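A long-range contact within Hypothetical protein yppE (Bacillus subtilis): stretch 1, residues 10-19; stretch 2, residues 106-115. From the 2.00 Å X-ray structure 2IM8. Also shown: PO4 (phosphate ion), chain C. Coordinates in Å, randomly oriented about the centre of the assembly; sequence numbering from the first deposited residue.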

# COMPACT_ATOMS: atom_id res chain seq x y z
N THR A 10 -7.68 1.43 -2.87
CA THR A 10 -6.79 0.35 -3.27
C THR A 10 -5.91 0.81 -4.45
O THR A 10 -4.70 0.59 -4.45
CB THR A 10 -7.59 -0.89 -3.71
OG1 THR A 10 -8.39 -1.35 -2.61
CG2 THR A 10 -6.64 -2.01 -4.15
N GLU A 11 -6.53 1.44 -5.44
CA GLU A 11 -5.78 1.90 -6.61
C GLU A 11 -4.82 3.02 -6.24
O GLU A 11 -3.74 3.13 -6.82
CB GLU A 11 -6.73 2.34 -7.73
CG GLU A 11 -7.47 1.17 -8.40
CD GLU A 11 -6.67 0.46 -9.50
OE1 GLU A 11 -5.43 0.42 -9.44
OE2 GLU A 11 -7.31 -0.07 -10.44
N GLN A 12 -5.21 3.83 -5.26
CA GLN A 12 -4.38 4.94 -4.79
C GLN A 12 -3.11 4.36 -4.15
O GLN A 12 -2.01 4.82 -4.43
CB GLN A 12 -5.15 5.77 -3.76
CG GLN A 12 -4.68 7.21 -3.63
CD GLN A 12 -5.56 8.04 -2.71
OE1 GLN A 12 -6.79 8.00 -2.80
NE2 GLN A 12 -4.93 8.81 -1.83
N MSE A 13 -3.27 3.35 -3.30
CA MSE A 13 -2.12 2.72 -2.65
C MSE A 13 -1.21 2.03 -3.66
O MSE A 13 0.01 2.04 -3.53
CB MSE A 13 -2.59 1.72 -1.59
CG MSE A 13 -3.17 2.40 -0.35
SE MSE A 13 -3.94 1.16 0.92
CE MSE A 13 -2.30 0.39 1.60
N ILE A 14 -1.81 1.42 -4.68
CA ILE A 14 -1.01 0.75 -5.71
C ILE A 14 -0.12 1.78 -6.39
O ILE A 14 1.07 1.55 -6.61
CB ILE A 14 -1.92 0.06 -6.76
CG1 ILE A 14 -2.64 -1.12 -6.11
CG2 ILE A 14 -1.09 -0.41 -7.98
CD1 ILE A 14 -3.71 -1.75 -7.00
N GLU A 15 -0.71 2.92 -6.71
CA GLU A 15 0.06 3.97 -7.36
C GLU A 15 1.15 4.51 -6.42
O GLU A 15 2.29 4.71 -6.84
CB GLU A 15 -0.88 5.11 -7.82
CG GLU A 15 -0.16 6.18 -8.63
CD GLU A 15 -1.07 7.30 -9.15
OE1 GLU A 15 -2.31 7.09 -9.22
OE2 GLU A 15 -0.54 8.38 -9.51
N VAL A 16 0.80 4.73 -5.16
CA VAL A 16 1.78 5.20 -4.17
C VAL A 16 2.95 4.23 -4.14
O VAL A 16 4.11 4.64 -4.11
CB VAL A 16 1.16 5.27 -2.75
CG1 VAL A 16 2.27 5.46 -1.71
CG2 VAL A 16 0.16 6.40 -2.68
N ALA A 17 2.63 2.94 -4.14
CA ALA A 17 3.66 1.90 -4.10
C ALA A 17 4.52 1.86 -5.38
O ALA A 17 5.74 1.73 -5.29
CB ALA A 17 3.01 0.53 -3.87
N GLU A 18 3.89 1.95 -6.54
CA GLU A 18 4.64 1.91 -7.80
C GLU A 18 5.46 3.18 -7.99
O GLU A 18 6.59 3.12 -8.47
CB GLU A 18 3.70 1.68 -8.99
CG GLU A 18 2.96 0.35 -8.87
CD GLU A 18 2.17 -0.02 -10.11
OE1 GLU A 18 1.51 0.86 -10.70
OE2 GLU A 18 2.19 -1.22 -10.48
N LYS A 19 4.89 4.33 -7.63
CA LYS A 19 5.65 5.57 -7.76
C LYS A 19 6.76 5.52 -6.71
O LYS A 19 7.87 6.01 -6.94
CB LYS A 19 4.75 6.78 -7.52
CG LYS A 19 3.82 7.10 -8.69
CD LYS A 19 3.03 8.37 -8.44
CE LYS A 19 3.96 9.54 -8.14
NZ LYS A 19 4.95 9.79 -9.24
P PO4 C . -7.34 -6.59 -12.89
O1 PO4 C . -8.21 -5.62 -13.62
O2 PO4 C . -6.57 -7.41 -13.87
O3 PO4 C . -8.19 -7.48 -12.05
O4 PO4 C . -6.40 -5.84 -12.02
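Stretch 2 106-115: VLYTLHAVKD

Antiparallel packing of two helical segments in yppE, residues 10-19 and 106-115, from the 2.00 Å structure. Both stretches are helical throughout, each a part of a longer helix, with regular i to i+4 backbone hydrogen bonds such as Ile-14 N to Thr-10 O (3.0 Å) and Lys-114 N to Leu-110 O (3.0 Å). The N-to-C directions make an angle of 158° (signed crossing angle -158°), and the axes approach to 9.7 Å. The register therefore runs backwards: Thr-10 CA lies 6.0 Å from Leu-110 CA, and one turn on, Ile-14 CA lies 6.3 Å from Leu-107 CA. The two stretches bury 495 Å² between them, both sides summed.

Thr-10 points toward stretch 2 at a place where the backbones come close, its CG2 resting 3.3 Å from the backbone O of Leu-110 and 4.3 Å from Lys-114 CB. Its OG1 lies 4.2 Å from Val-113 CG1 and finds a hydrogen-bond partner elsewhere in the structure. Glu-11 leaves its backbone sideways, but its chain (chi1 and chi2 both m) carries the carboxylate to the fully extended Lys-114, all four chi angles t. Lys-114 NZ donates to Glu-11 OE2 at 3.0 Å, a salt-bridged hydrogen bond between two partly exposed residues, in an otherwise largely apolar contact. The same NZ donates to phosphate O4 at 3.0 Å, so the ammonium group serves two anionic partners; the phosphate probably comes from the crystallisation liquor. Gln-12 is out of reach.

Met-13, a selenomethionine, points toward stretch 2, and its CB packs 3.7 Å from Leu-110 CD1. Ile-14 starts sideways, yet its end turns in and touches three residues: CG1 lies 3.8 Å from Leu-110 CB, CG2 lies 4.0 Å from Leu-107 CD2, and CD1 approaches His-111 CD2 to 3.7 Å, oblique to the imidazole ring. The CA-to-CB bond of His-111 points away, but the end of its side chain comes nearer, at chi1 m. Leu-110, with 84 Å² covered, has the largest contact area in either stretch, lying against Thr-10, Met-13 and Ile-14.

Glu-15 points away and Val-16 is out of reach, and the contact resumes at Ala-17, whose small side chain points toward stretch 2, its CB 4.0 Å from Leu-107 CD2. Exposed Glu-18 adds a looser contact, its CG 4.3 Å from the same Leu-107 CD2, which thus meets Ile-14, Ala-17 and Glu-18. Lys-19 makes no contact with stretch 2.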

# COMPACT_ATOMS: atom_id res chain seq x y z
N VAL A 106 2.97 -5.98 -0.59
CA VAL A 106 1.93 -4.96 -0.56
C VAL A 106 1.09 -5.01 -1.84
O VAL A 106 -0.14 -5.08 -1.79
CB VAL A 106 2.56 -3.55 -0.40
CG1 VAL A 106 1.52 -2.46 -0.68
CG2 VAL A 106 3.13 -3.40 1.02
N LEU A 107 1.77 -4.98 -2.98
CA LEU A 107 1.08 -4.99 -4.26
C LEU A 107 0.17 -6.20 -4.45
O LEU A 107 -0.96 -6.04 -4.92
CB LEU A 107 2.10 -4.91 -5.41
CG LEU A 107 2.72 -3.51 -5.61
CD1 LEU A 107 3.81 -3.57 -6.66
CD2 LEU A 107 1.63 -2.50 -6.01
N TYR A 108 0.64 -7.39 -4.08
CA TYR A 108 -0.19 -8.58 -4.24
C TYR A 108 -1.45 -8.52 -3.41
O TYR A 108 -2.54 -8.83 -3.89
CB TYR A 108 0.58 -9.87 -3.90
CG TYR A 108 -0.35 -11.06 -3.90
CD1 TYR A 108 -0.96 -11.48 -5.08
CD2 TYR A 108 -0.73 -11.68 -2.71
CE1 TYR A 108 -1.92 -12.48 -5.08
CE2 TYR A 108 -1.69 -12.69 -2.69
CZ TYR A 108 -2.29 -13.08 -3.88
OH TYR A 108 -3.28 -14.03 -3.88
N THR A 109 -1.32 -8.14 -2.14
CA THR A 109 -2.51 -8.06 -1.31
C THR A 109 -3.47 -7.02 -1.88
O THR A 109 -4.68 -7.25 -1.90
CB THR A 109 -2.16 -7.71 0.15
OG1 THR A 109 -1.33 -8.74 0.70
CG2 THR A 109 -3.44 -7.58 1.00
N LEU A 110 -2.93 -5.90 -2.36
CA LEU A 110 -3.76 -4.86 -2.94
C LEU A 110 -4.50 -5.40 -4.17
O LEU A 110 -5.70 -5.19 -4.34
CB LEU A 110 -2.92 -3.64 -3.33
CG LEU A 110 -2.37 -2.85 -2.13
CD1 LEU A 110 -1.45 -1.71 -2.58
CD2 LEU A 110 -3.55 -2.33 -1.31
N HIS A 111 -3.78 -6.12 -5.02
CA HIS A 111 -4.40 -6.70 -6.20
C HIS A 111 -5.44 -7.74 -5.82
O HIS A 111 -6.47 -7.85 -6.48
CB HIS A 111 -3.34 -7.31 -7.11
CG HIS A 111 -2.52 -6.28 -7.83
ND1 HIS A 111 -1.18 -6.44 -8.09
CD2 HIS A 111 -2.86 -5.07 -8.33
CE1 HIS A 111 -0.73 -5.37 -8.72
NE2 HIS A 111 -1.73 -4.52 -8.88
N ALA A 112 -5.18 -8.49 -4.75
CA ALA A 112 -6.11 -9.52 -4.28
C ALA A 112 -7.43 -8.87 -3.84
O ALA A 112 -8.51 -9.33 -4.21
CB ALA A 112 -5.50 -10.28 -3.12
N VAL A 113 -7.33 -7.82 -3.05
CA VAL A 113 -8.52 -7.11 -2.58
C VAL A 113 -9.27 -6.57 -3.80
O VAL A 113 -10.49 -6.65 -3.87
CB VAL A 113 -8.12 -5.95 -1.61
CG1 VAL A 113 -9.35 -5.14 -1.20
CG2 VAL A 113 -7.46 -6.53 -0.38
N LYS A 114 -8.52 -6.03 -4.75
CA LYS A 114 -9.11 -5.50 -5.98
C LYS A 114 -9.86 -6.62 -6.71
O LYS A 114 -10.99 -6.41 -7.18
CB LYS A 114 -8.02 -4.95 -6.90
CG LYS A 114 -8.52 -4.45 -8.24
CD LYS A 114 -7.36 -3.96 -9.11
CE LYS A 114 -7.84 -3.44 -10.46
NZ LYS A 114 -6.69 -2.93 -11.28
N ASP A 115 -9.24 -7.79 -6.80
CA ASP A 115 -9.87 -8.92 -7.47
C ASP A 115 -11.17 -9.32 -6.76
O ASP A 115 -12.17 -9.57 -7.43
CB ASP A 115 -8.94 -10.14 -7.52
CG ASP A 115 -7.71 -9.93 -8.40
OD1 ASP A 115 -7.67 -8.97 -9.20
OD2 ASP A 115 -6.77 -10.75 -8.29